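Long-range contacts in carbohydrate binding protein, putative, cpb33A (Cellvibrio japonicus, PDB 5FJQ), which is a copper-dependent lytic polysaccharide monooxygenase important for efficient chitin utilization, and the chain here is its AA10 catalytic domain: residues H153-I158 against Q173-D178; C27-A32 against L75-W80. All coordinates share one frame; numbering follows the deposited sequence.

Contact 1: H153-I158 against Q173-D178; sequences HIIYSI and QCIDVD
I155 and I175 meet at the apolar centre, with I155 CG2 4.0 Å from I175 CD1. I155 also packs against V177 on the same face of the sheet. CG1 of I155 lies beside its backbone N (chi1 -72°), and the nearly extended CD1 then reaches both V177 methyls, CG1 and CG2. I155 and V177 cross at about a right angle. F92 of strand 88-96 touches I155 and I175 from the facing sheet.

On the other face of the sheet, C174 SG sits 3.5 Å from Y156 CD1. This is a Cys sulfur-aromatic contact of oblique geometry, with the sulfur nearest CD1 and CE1. The sulfur is bonded to C63, and Y156 OH is hydrogen-bonded to L62 O, so both partners are tied to the same neighbouring loop. I154 CG2 touches the sulfur from further along the strand.

The backbones hold the pairs in register. H153, I155 and S157 form hydrogen-bonded pairs with V177, I175 and Q173, two bonds each. The I175 N to I155 O bond is 2.7 Å, with the donor in the carbonyl plane. S157 N approaches Q173 O 33° out of the Q173 carbonyl plane, and its N-H...O angle is 151°.

At the polar edge D176 lies alongside I154. A water donates to D176 OD1 (2.9 Å) and to H153 O. The same OD1 forms a salt bridge with R10. The whole is an antiparallel beta hairpin, strands 152-161 and 169-178, in the core of the immunoglobulin-like beta-sandwich characteristic of AA10 monooxygenases.

Contact 2: C27-A32 against L75-W80; sequences CIAAKA and LARNDW
A29 and A30 of helix 25-33 rest on L75, R77 and W80 of an irregular loop. This is helix-on-loop packing at the periphery of the monooxygenase domain, away from the copper site. No hydrogen bond crosses it.

The helix segment starts at C27, whose side chain turns away from the loop. Its sulfur is joined to C14 in a disulfide, which links this helix to helix 10-17. C27 O accepts a hydrogen bond from K31 N one turn later.

A29 is directed at the loop and touches two side chains. Its CB lies 3.8 Å from L75 CD1. That leucine methyl also rests on the A29 backbone carbon and stays close to A30 N, so it packs on the helix backbone as well as on a methyl. A29 CB also approaches R77 NH1, at 3.5 Å and obliquely to the guanidinium. The bend at chi3 of R77 (63°) turns the guanidinium back along its own loop. There it grips D79 side-on.

A30 comes next and meets the indole of W80. Its CB lies 4.1 Å from W80 CH2, near the ring plane, so the methyl abuts the ring edge. One indole face has R77 CB 3.5 Å above it, offset toward the rim. W80 also makes a cation-pi contact with R10. Its NE1 gives a weak hydrogen bond to L75 O, at the other end of the same segment.

R77 and D79 form a salt bridge with two bonds of 2.8 Å: NE to D79 OD1 on its syn lone pair, and NH2 to D79 OD2.

Overall arrangement
From the N terminus the chain passes through helix 10-17 to helix 25-33. It then runs on past helix 53-56 to residues 75-80, which return to helix 25-33 and close contact 2 across 42 intervening residues. Strands 88-96, 102-109, 126-130 and 139-146 follow. Contact 1 then closes a short hairpin near the C terminus. The two contacts are in series and neither nest nor cross. They still touch: W80 CB of contact 2 packs 3.3 Å from D176 OD2 of contact 1. R10, in helix 10-17, bridges the two contacts. Contact 2 joins a peripheral helix to the long loop before strand 83-84, and contact 1 pairs the last two strands of the core sheet.

Contact 1: H153-I158 against Q173-D178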
ATOM      1  N   HIS A 153      -7.716  -8.223  -6.048  1.00 18.65           N
ATOM      2  CA  HIS A 153      -8.070  -6.939  -5.541  1.00 17.60           C
ATOM      3  C   HIS A 153      -6.848  -6.186  -5.071  1.00 18.89           C
ATOM      4  O   HIS A 153      -5.792  -6.773  -4.846  1.00 17.33           O
ATOM      5  CB  HIS A 153      -9.171  -7.091  -4.461  1.00 17.37           C
ATOM      6  CG  HIS A 153     -10.503  -7.353  -5.084  1.00 19.17           C
ATOM      7  ND1 HIS A 153     -11.267  -6.327  -5.616  1.00 18.06           N
ATOM      8  CD2 HIS A 153     -11.125  -8.506  -5.425  1.00 19.07           C
ATOM      9  CE1 HIS A 153     -12.327  -6.846  -6.216  1.00 20.14           C
ATOM     10  NE2 HIS A 153     -12.283  -8.160  -6.088  1.00 18.96           N
ATOM     11  N   ILE A 154      -6.998  -4.862  -4.974  1.00 17.44           N
ATOM     12  CA  ILE A 154      -5.974  -4.056  -4.394  1.00 17.91           C
ATOM     13  C   ILE A 154      -6.475  -3.564  -3.065  1.00 18.64           C
ATOM     14  O   ILE A 154      -7.623  -3.029  -2.927  1.00 18.09           O
ATOM     15  CB  ILE A 154      -5.556  -2.869  -5.297  1.00 17.35           C
ATOM     16  CG1 ILE A 154      -5.114  -3.371  -6.672  1.00 17.52           C
ATOM     17  CG2 ILE A 154      -4.455  -2.025  -4.639  1.00 18.74           C
ATOM     18  CD1 ILE A 154      -4.776  -2.202  -7.612  1.00 16.91           C
ATOM     19  N   ILE A 155      -5.582  -3.720  -2.096  1.00 17.77           N
ATOM     20  CA  ILE A 155      -5.767  -3.090  -0.805  1.00 20.36           C
ATOM     21  C   ILE A 155      -4.793  -1.916  -0.678  1.00 22.29           C
ATOM     22  O   ILE A 155      -3.603  -2.033  -1.032  1.00 20.51           O
ATOM     23  CB  ILE A 155      -5.605  -4.064   0.361  1.00 19.12           C
ATOM     24  CG1 ILE A 155      -6.834  -5.011   0.383  1.00 20.44           C
ATOM     25  CG2 ILE A 155      -5.435  -3.267   1.670  1.00 20.73           C
ATOM     26  CD1 ILE A 155      -6.592  -6.256   1.147  1.00 21.99           C
ATOM     27  N   TYR A 156      -5.318  -0.793  -0.189  1.00 19.81           N
ATOM     28  CA  TYR A 156      -4.514   0.373   0.062  1.00 18.33           C
ATOM     29  C   TYR A 156      -4.518   0.613   1.557  1.00 18.58           C
ATOM     30  O   TYR A 156      -5.566   0.915   2.120  1.00 19.18           O
ATOM     31  CB  TYR A 156      -5.157   1.552  -0.665  1.00 18.33           C
ATOM     32  CG  TYR A 156      -4.229   2.698  -0.926  1.00 16.96           C
ATOM     33  CD1 TYR A 156      -2.954   2.488  -1.448  1.00 17.73           C
ATOM     34  CD2 TYR A 156      -4.631   4.040  -0.642  1.00 17.35           C
ATOM     35  CE1 TYR A 156      -2.103   3.580  -1.686  1.00 18.96           C
ATOM     36  CE2 TYR A 156      -3.791   5.142  -0.898  1.00 16.90           C
ATOM     37  CZ  TYR A 156      -2.540   4.916  -1.435  1.00 18.02           C
ATOM     38  OH  TYR A 156      -1.737   6.035  -1.654  1.00 18.93           O
ATOM     39  N   SER A 157      -3.383   0.364   2.227  1.00 16.92           N
ATOM     40  CA  SER A 157      -3.193   0.875   3.586  1.00 15.90           C
ATOM     41  C   SER A 157      -2.475   2.212   3.669  1.00 15.66           C
ATOM     42  O   SER A 157      -1.491   2.492   2.931  1.00 16.08           O
ATOM     43  CB  SER A 157      -2.419  -0.179   4.428  1.00 15.57           C
ATOM     44  OG  SER A 157      -2.351   0.202   5.793  1.00 14.02           O
ATOM     45  N   ILE A 158      -2.922   3.062   4.605  1.00 16.64           N
ATOM     46  CA  ILE A 158      -2.371   4.379   4.737  1.00 15.29           C
ATOM     47  C   ILE A 158      -2.082   4.601   6.194  1.00 15.90           C
ATOM     48  O   ILE A 158      -2.942   4.340   7.095  1.00 15.08           O
ATOM     49  CB  ILE A 158      -3.396   5.496   4.390  1.00 16.70           C
ATOM     50  CG1 ILE A 158      -3.864   5.415   2.941  1.00 17.52           C
ATOM     51  CG2 ILE A 158      -2.814   6.876   4.727  1.00 18.71           C
ATOM     52  CD1 ILE A 158      -4.700   6.624   2.501  1.00 14.63           C
ATOM     53  N   GLN A 173       0.753   2.165   1.180  1.00 15.14           N
ATOM     54  CA  GLN A 173       1.052   0.856   0.686  1.00 16.60           C
ATOM     55  C   GLN A 173      -0.065   0.146  -0.002  1.00 17.04           C
ATOM     56  O   GLN A 173      -1.018  -0.312   0.669  1.00 17.34           O
ATOM     57  CB  GLN A 173       1.474  -0.087   1.834  1.00 16.52           C
ATOM     58  CG  GLN A 173       2.665   0.346   2.641  1.00 15.71           C
ATOM     59  CD  GLN A 173       3.913  -0.138   1.995  1.00 16.63           C
ATOM     60  OE1 GLN A 173       4.147  -1.314   1.963  1.00 15.79           O
ATOM     61  NE2 GLN A 173       4.712   0.781   1.409  1.00 15.72           N
ATOM     62  N   CYS A 174       0.132  -0.056  -1.304  1.00 16.23           N
ATOM     63  CA  CYS A 174      -0.677  -0.928  -2.141  1.00 16.12           C
ATOM     64  C   CYS A 174      -0.263  -2.364  -1.942  1.00 17.79           C
ATOM     65  O   CYS A 174       0.931  -2.654  -2.024  1.00 17.31           O
ATOM     66  CB  CYS A 174      -0.484  -0.618  -3.590  1.00 15.88           C
ATOM     67  SG  CYS A 174      -1.329   0.928  -4.151  1.00 18.83           S
ATOM     68  N   ILE A 175      -1.262  -3.228  -1.660  1.00 16.33           N
ATOM     69  CA  ILE A 175      -1.078  -4.686  -1.416  1.00 17.61           C
ATOM     70  C   ILE A 175      -1.984  -5.402  -2.439  1.00 17.90           C
ATOM     71  O   ILE A 175      -3.139  -4.989  -2.596  1.00 16.09           O
ATOM     72  CB  ILE A 175      -1.500  -5.047   0.010  1.00 16.70           C
ATOM     73  CG1 ILE A 175      -0.756  -4.121   1.029  1.00 17.70           C
ATOM     74  CG2 ILE A 175      -1.123  -6.488   0.323  1.00 19.38           C
ATOM     75  CD1 ILE A 175      -1.542  -3.849   2.308  1.00 16.99           C
ATOM     76  N   ASP A 176      -1.457  -6.425  -3.147  1.00 16.66           N
ATOM     77  CA  ASP A 176      -2.298  -7.220  -4.052  1.00 15.66           C
ATOM     78  C   ASP A 176      -2.760  -8.546  -3.428  1.00 18.05           C
ATOM     79  O   ASP A 176      -1.937  -9.308  -2.925  1.00 15.53           O
ATOM     80  CB  ASP A 176      -1.601  -7.494  -5.352  1.00 15.04           C
ATOM     81  CG  ASP A 176      -1.064  -6.283  -5.989  1.00 17.53           C
ATOM     82  OD1 ASP A 176      -1.884  -5.551  -6.662  1.00 14.93           O
ATOM     83  OD2 ASP A 176       0.188  -6.090  -5.825  1.00 16.08           O
ATOM     84  N   VAL A 177      -4.057  -8.817  -3.491  1.00 18.65           N
ATOM     85  CA  VAL A 177      -4.617 -10.024  -2.848  1.00 19.01           C
ATOM     86  C   VAL A 177      -5.511 -10.770  -3.842  1.00 18.68           C
ATOM     87  O   VAL A 177      -6.018 -10.178  -4.841  1.00 19.70           O
ATOM     88  CB  VAL A 177      -5.393  -9.711  -1.537  1.00 17.24           C
ATOM     89  CG1 VAL A 177      -4.478  -9.093  -0.480  1.00 18.09           C
ATOM     90  CG2 VAL A 177      -6.573  -8.792  -1.836  1.00 15.96           C
ATOM     91  N   ASP A 178      -5.720 -12.061  -3.599  1.00 19.84           N
ATOM     92  CA  ASP A 178      -6.545 -12.793  -4.542  1.00 18.34           C
ATOM     93  C   ASP A 178      -7.595 -13.575  -3.807  1.00 17.07           C
ATOM     94  O   ASP A 178      -7.283 -14.543  -3.098  1.00 18.08           O
ATOM     95  CB  ASP A 178      -5.669 -13.730  -5.360  1.00 22.16           C
ATOM     96  CG  ASP A 178      -6.424 -14.425  -6.446  1.00 24.54           C
ATOM     97  OD1 ASP A 178      -7.563 -14.023  -6.770  1.00 24.91           O
ATOM     98  OD2 ASP A 178      -5.857 -15.391  -6.985  1.00 24.47           O
TER
HETATM   99  O   HOH W   1      -4.123  -7.247  -7.326  1.00 15.78           O

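Contact 2: C27-A32 against L75-W80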
ATOM      1  N   CYS A  27       6.961  -7.152 -12.299  1.00 14.18           N
ATOM      2  CA  CYS A  27       8.086  -6.416 -11.723  1.00 15.32           C
ATOM      3  C   CYS A  27       9.063  -6.004 -12.811  1.00 15.20           C
ATOM      4  O   CYS A  27       9.707  -4.986 -12.683  1.00 17.78           O
ATOM      5  CB  CYS A  27       8.834  -7.254 -10.621  1.00 13.81           C
ATOM      6  SG  CYS A  27       7.751  -7.864  -9.283  1.00 19.29           S
ATOM      7  N   ILE A  28       9.191  -6.826 -13.869  1.00 16.80           N
ATOM      8  CA  ILE A  28      10.018  -6.444 -15.036  1.00 14.47           C
ATOM      9  C   ILE A  28       9.402  -5.142 -15.588  1.00 15.57           C
ATOM     10  O   ILE A  28      10.125  -4.151 -15.918  1.00 15.39           O
ATOM     11  CB  ILE A  28      10.019  -7.565 -16.101  1.00 15.58           C
ATOM     12  CG1 ILE A  28      10.780  -8.843 -15.543  1.00 16.29           C
ATOM     13  CG2 ILE A  28      10.770  -7.087 -17.325  1.00 16.56           C
ATOM     14  CD1 ILE A  28      10.627 -10.058 -16.457  1.00 15.06           C
ATOM     15  N   ALA A  29       8.080  -5.126 -15.716  1.00 14.44           N
ATOM     16  CA  ALA A  29       7.398  -3.874 -16.204  1.00 14.66           C
ATOM     17  C   ALA A  29       7.669  -2.685 -15.221  1.00 16.69           C
ATOM     18  O   ALA A  29       8.102  -1.609 -15.653  1.00 17.39           O
ATOM     19  CB  ALA A  29       5.927  -4.094 -16.352  1.00 13.34           C
ATOM     20  N   ALA A  30       7.450  -2.932 -13.921  1.00 19.11           N
ATOM     21  CA  ALA A  30       7.718  -1.933 -12.922  1.00 21.15           C
ATOM     22  C   ALA A  30       9.171  -1.395 -13.020  1.00 21.25           C
ATOM     23  O   ALA A  30       9.370  -0.216 -12.860  1.00 19.01           O
ATOM     24  CB  ALA A  30       7.405  -2.443 -11.535  1.00 18.38           C
ATOM     25  N   LYS A  31      10.169  -2.265 -13.230  1.00 21.69           N
ATOM     26  CA  LYS A  31      11.540  -1.756 -13.405  1.00 23.60           C
ATOM     27  C   LYS A  31      11.631  -0.650 -14.478  1.00 24.53           C
ATOM     28  O   LYS A  31      12.203   0.407 -14.217  1.00 26.31           O
ATOM     29  CB  LYS A  31      12.584  -2.863 -13.615  1.00 24.30           C
ATOM     30  CG  LYS A  31      13.974  -2.316 -13.968  1.00 25.95           C
ATOM     31  CD  LYS A  31      15.041  -3.336 -13.548  1.00 24.64           C
ATOM     32  CE  LYS A  31      16.446  -2.781 -13.734  1.00 26.92           C
ATOM     33  NZ  LYS A  31      16.513  -1.538 -14.551  1.00 26.92           N
ATOM     34  N   ALA A  32      11.014  -0.894 -15.636  1.00 26.01           N
ATOM     35  CA  ALA A  32      11.056  -0.013 -16.792  1.00 26.69           C
ATOM     36  C   ALA A  32      10.334   1.323 -16.505  1.00 25.05           C
ATOM     37  O   ALA A  32      10.784   2.379 -16.963  1.00 22.91           O
ATOM     38  CB  ALA A  32      10.479  -0.728 -18.028  1.00 27.43           C
ATOM     39  N   LEU A  75       1.401   0.804 -12.164  1.00 17.85           N
ATOM     40  CA  LEU A  75       0.918   0.125 -13.415  1.00 20.03           C
ATOM     41  C   LEU A  75      -0.336  -0.718 -13.108  1.00 22.55           C
ATOM     42  O   LEU A  75      -0.318  -1.412 -12.118  1.00 24.58           O
ATOM     43  CB  LEU A  75       2.031  -0.775 -13.963  1.00 21.01           C
ATOM     44  CG  LEU A  75       3.253   0.015 -14.475  1.00 19.69           C
ATOM     45  CD1 LEU A  75       4.342  -0.885 -15.021  1.00 20.17           C
ATOM     46  CD2 LEU A  75       2.892   1.081 -15.468  1.00 20.37           C
ATOM     47  N   ALA A  76      -1.393  -0.637 -13.935  1.00 24.32           N
ATOM     48  CA  ALA A  76      -2.570  -1.539 -13.878  1.00 24.32           C
ATOM     49  C   ALA A  76      -2.231  -2.933 -14.451  1.00 23.01           C
ATOM     50  O   ALA A  76      -1.947  -3.080 -15.621  1.00 25.50           O
ATOM     51  CB  ALA A  76      -3.718  -0.904 -14.667  1.00 23.54           C
ATOM     52  N   ARG A  77      -2.223  -3.961 -13.627  1.00 23.67           N
ATOM     53  CA  ARG A  77      -1.885  -5.305 -14.082  1.00 23.03           C
ATOM     54  C   ARG A  77      -2.723  -6.242 -13.286  1.00 22.74           C
ATOM     55  O   ARG A  77      -2.997  -5.953 -12.145  1.00 22.21           O
ATOM     56  CB  ARG A  77      -0.417  -5.564 -13.854  1.00 21.41           C
ATOM     57  CG  ARG A  77       0.418  -4.636 -14.748  1.00 20.18           C
ATOM     58  CD  ARG A  77       1.881  -4.942 -14.651  1.00 20.89           C
ATOM     59  NE  ARG A  77       2.156  -6.295 -15.141  1.00 20.41           N
ATOM     60  CZ  ARG A  77       2.615  -6.598 -16.363  1.00 20.22           C
ATOM     61  NH1 ARG A  77       2.902  -5.666 -17.243  1.00 20.32           N
ATOM     62  NH2 ARG A  77       2.861  -7.869 -16.691  1.00 21.03           N
ATOM     63  N   ASN A  78      -3.166  -7.332 -13.911  1.00 23.48           N
ATOM     64  CA  ASN A  78      -3.953  -8.380 -13.232  1.00 23.70           C
ATOM     65  C   ASN A  78      -3.002  -9.487 -12.861  1.00 21.46           C
ATOM     66  O   ASN A  78      -3.441 -10.604 -12.506  1.00 24.70           O
ATOM     67  CB  ASN A  78      -5.032  -8.944 -14.168  1.00 24.39           C
ATOM     68  CG  ASN A  78      -4.469  -9.388 -15.535  1.00 29.32           C
ATOM     69  OD1 ASN A  78      -3.258  -9.312 -15.812  1.00 32.61           O
ATOM     70  ND2 ASN A  78      -5.366  -9.843 -16.414  1.00 31.04           N
ATOM     71  N   ASP A  79      -1.707  -9.212 -12.939  1.00 20.11           N
ATOM     72  CA  ASP A  79      -0.721 -10.286 -12.625  1.00 20.02           C
ATOM     73  C   ASP A  79       0.277  -9.908 -11.528  1.00 20.35           C
ATOM     74  O   ASP A  79       1.336 -10.590 -11.327  1.00 22.18           O
ATOM     75  CB  ASP A  79      -0.001 -10.734 -13.877  1.00 21.00           C
ATOM     76  CG  ASP A  79       0.961  -9.683 -14.386  1.00 22.21           C
ATOM     77  OD1 ASP A  79       0.847  -8.515 -13.941  1.00 21.23           O
ATOM     78  OD2 ASP A  79       1.819 -10.023 -15.220  1.00 19.74           O
ATOM     79  N   TRP A  80      -0.055  -8.864 -10.767  1.00 21.81           N
ATOM     80  CA  TRP A  80       0.841  -8.518  -9.641  1.00 22.15           C
ATOM     81  C   TRP A  80       0.984  -9.731  -8.753  1.00 20.68           C
ATOM     82  O   TRP A  80      -0.008 -10.481  -8.565  1.00 22.54           O
ATOM     83  CB  TRP A  80       0.328  -7.345  -8.836  1.00 19.36           C
ATOM     84  CG  TRP A  80       0.427  -6.009  -9.541  1.00 17.63           C
ATOM     85  CD1 TRP A  80      -0.636  -5.276 -10.039  1.00 17.16           C
ATOM     86  CD2 TRP A  80       1.622  -5.233  -9.854  1.00 16.59           C
ATOM     87  NE1 TRP A  80      -0.171  -4.115 -10.606  1.00 18.00           N
ATOM     88  CE2 TRP A  80       1.192  -4.054 -10.507  1.00 17.61           C
ATOM     89  CE3 TRP A  80       2.998  -5.409  -9.632  1.00 16.83           C
ATOM     90  CZ2 TRP A  80       2.095  -3.056 -10.971  1.00 16.22           C
ATOM     91  CZ3 TRP A  80       3.888  -4.394 -10.100  1.00 16.96           C
ATOM     92  CH2 TRP A  80       3.425  -3.254 -10.745  1.00 16.51           C
TER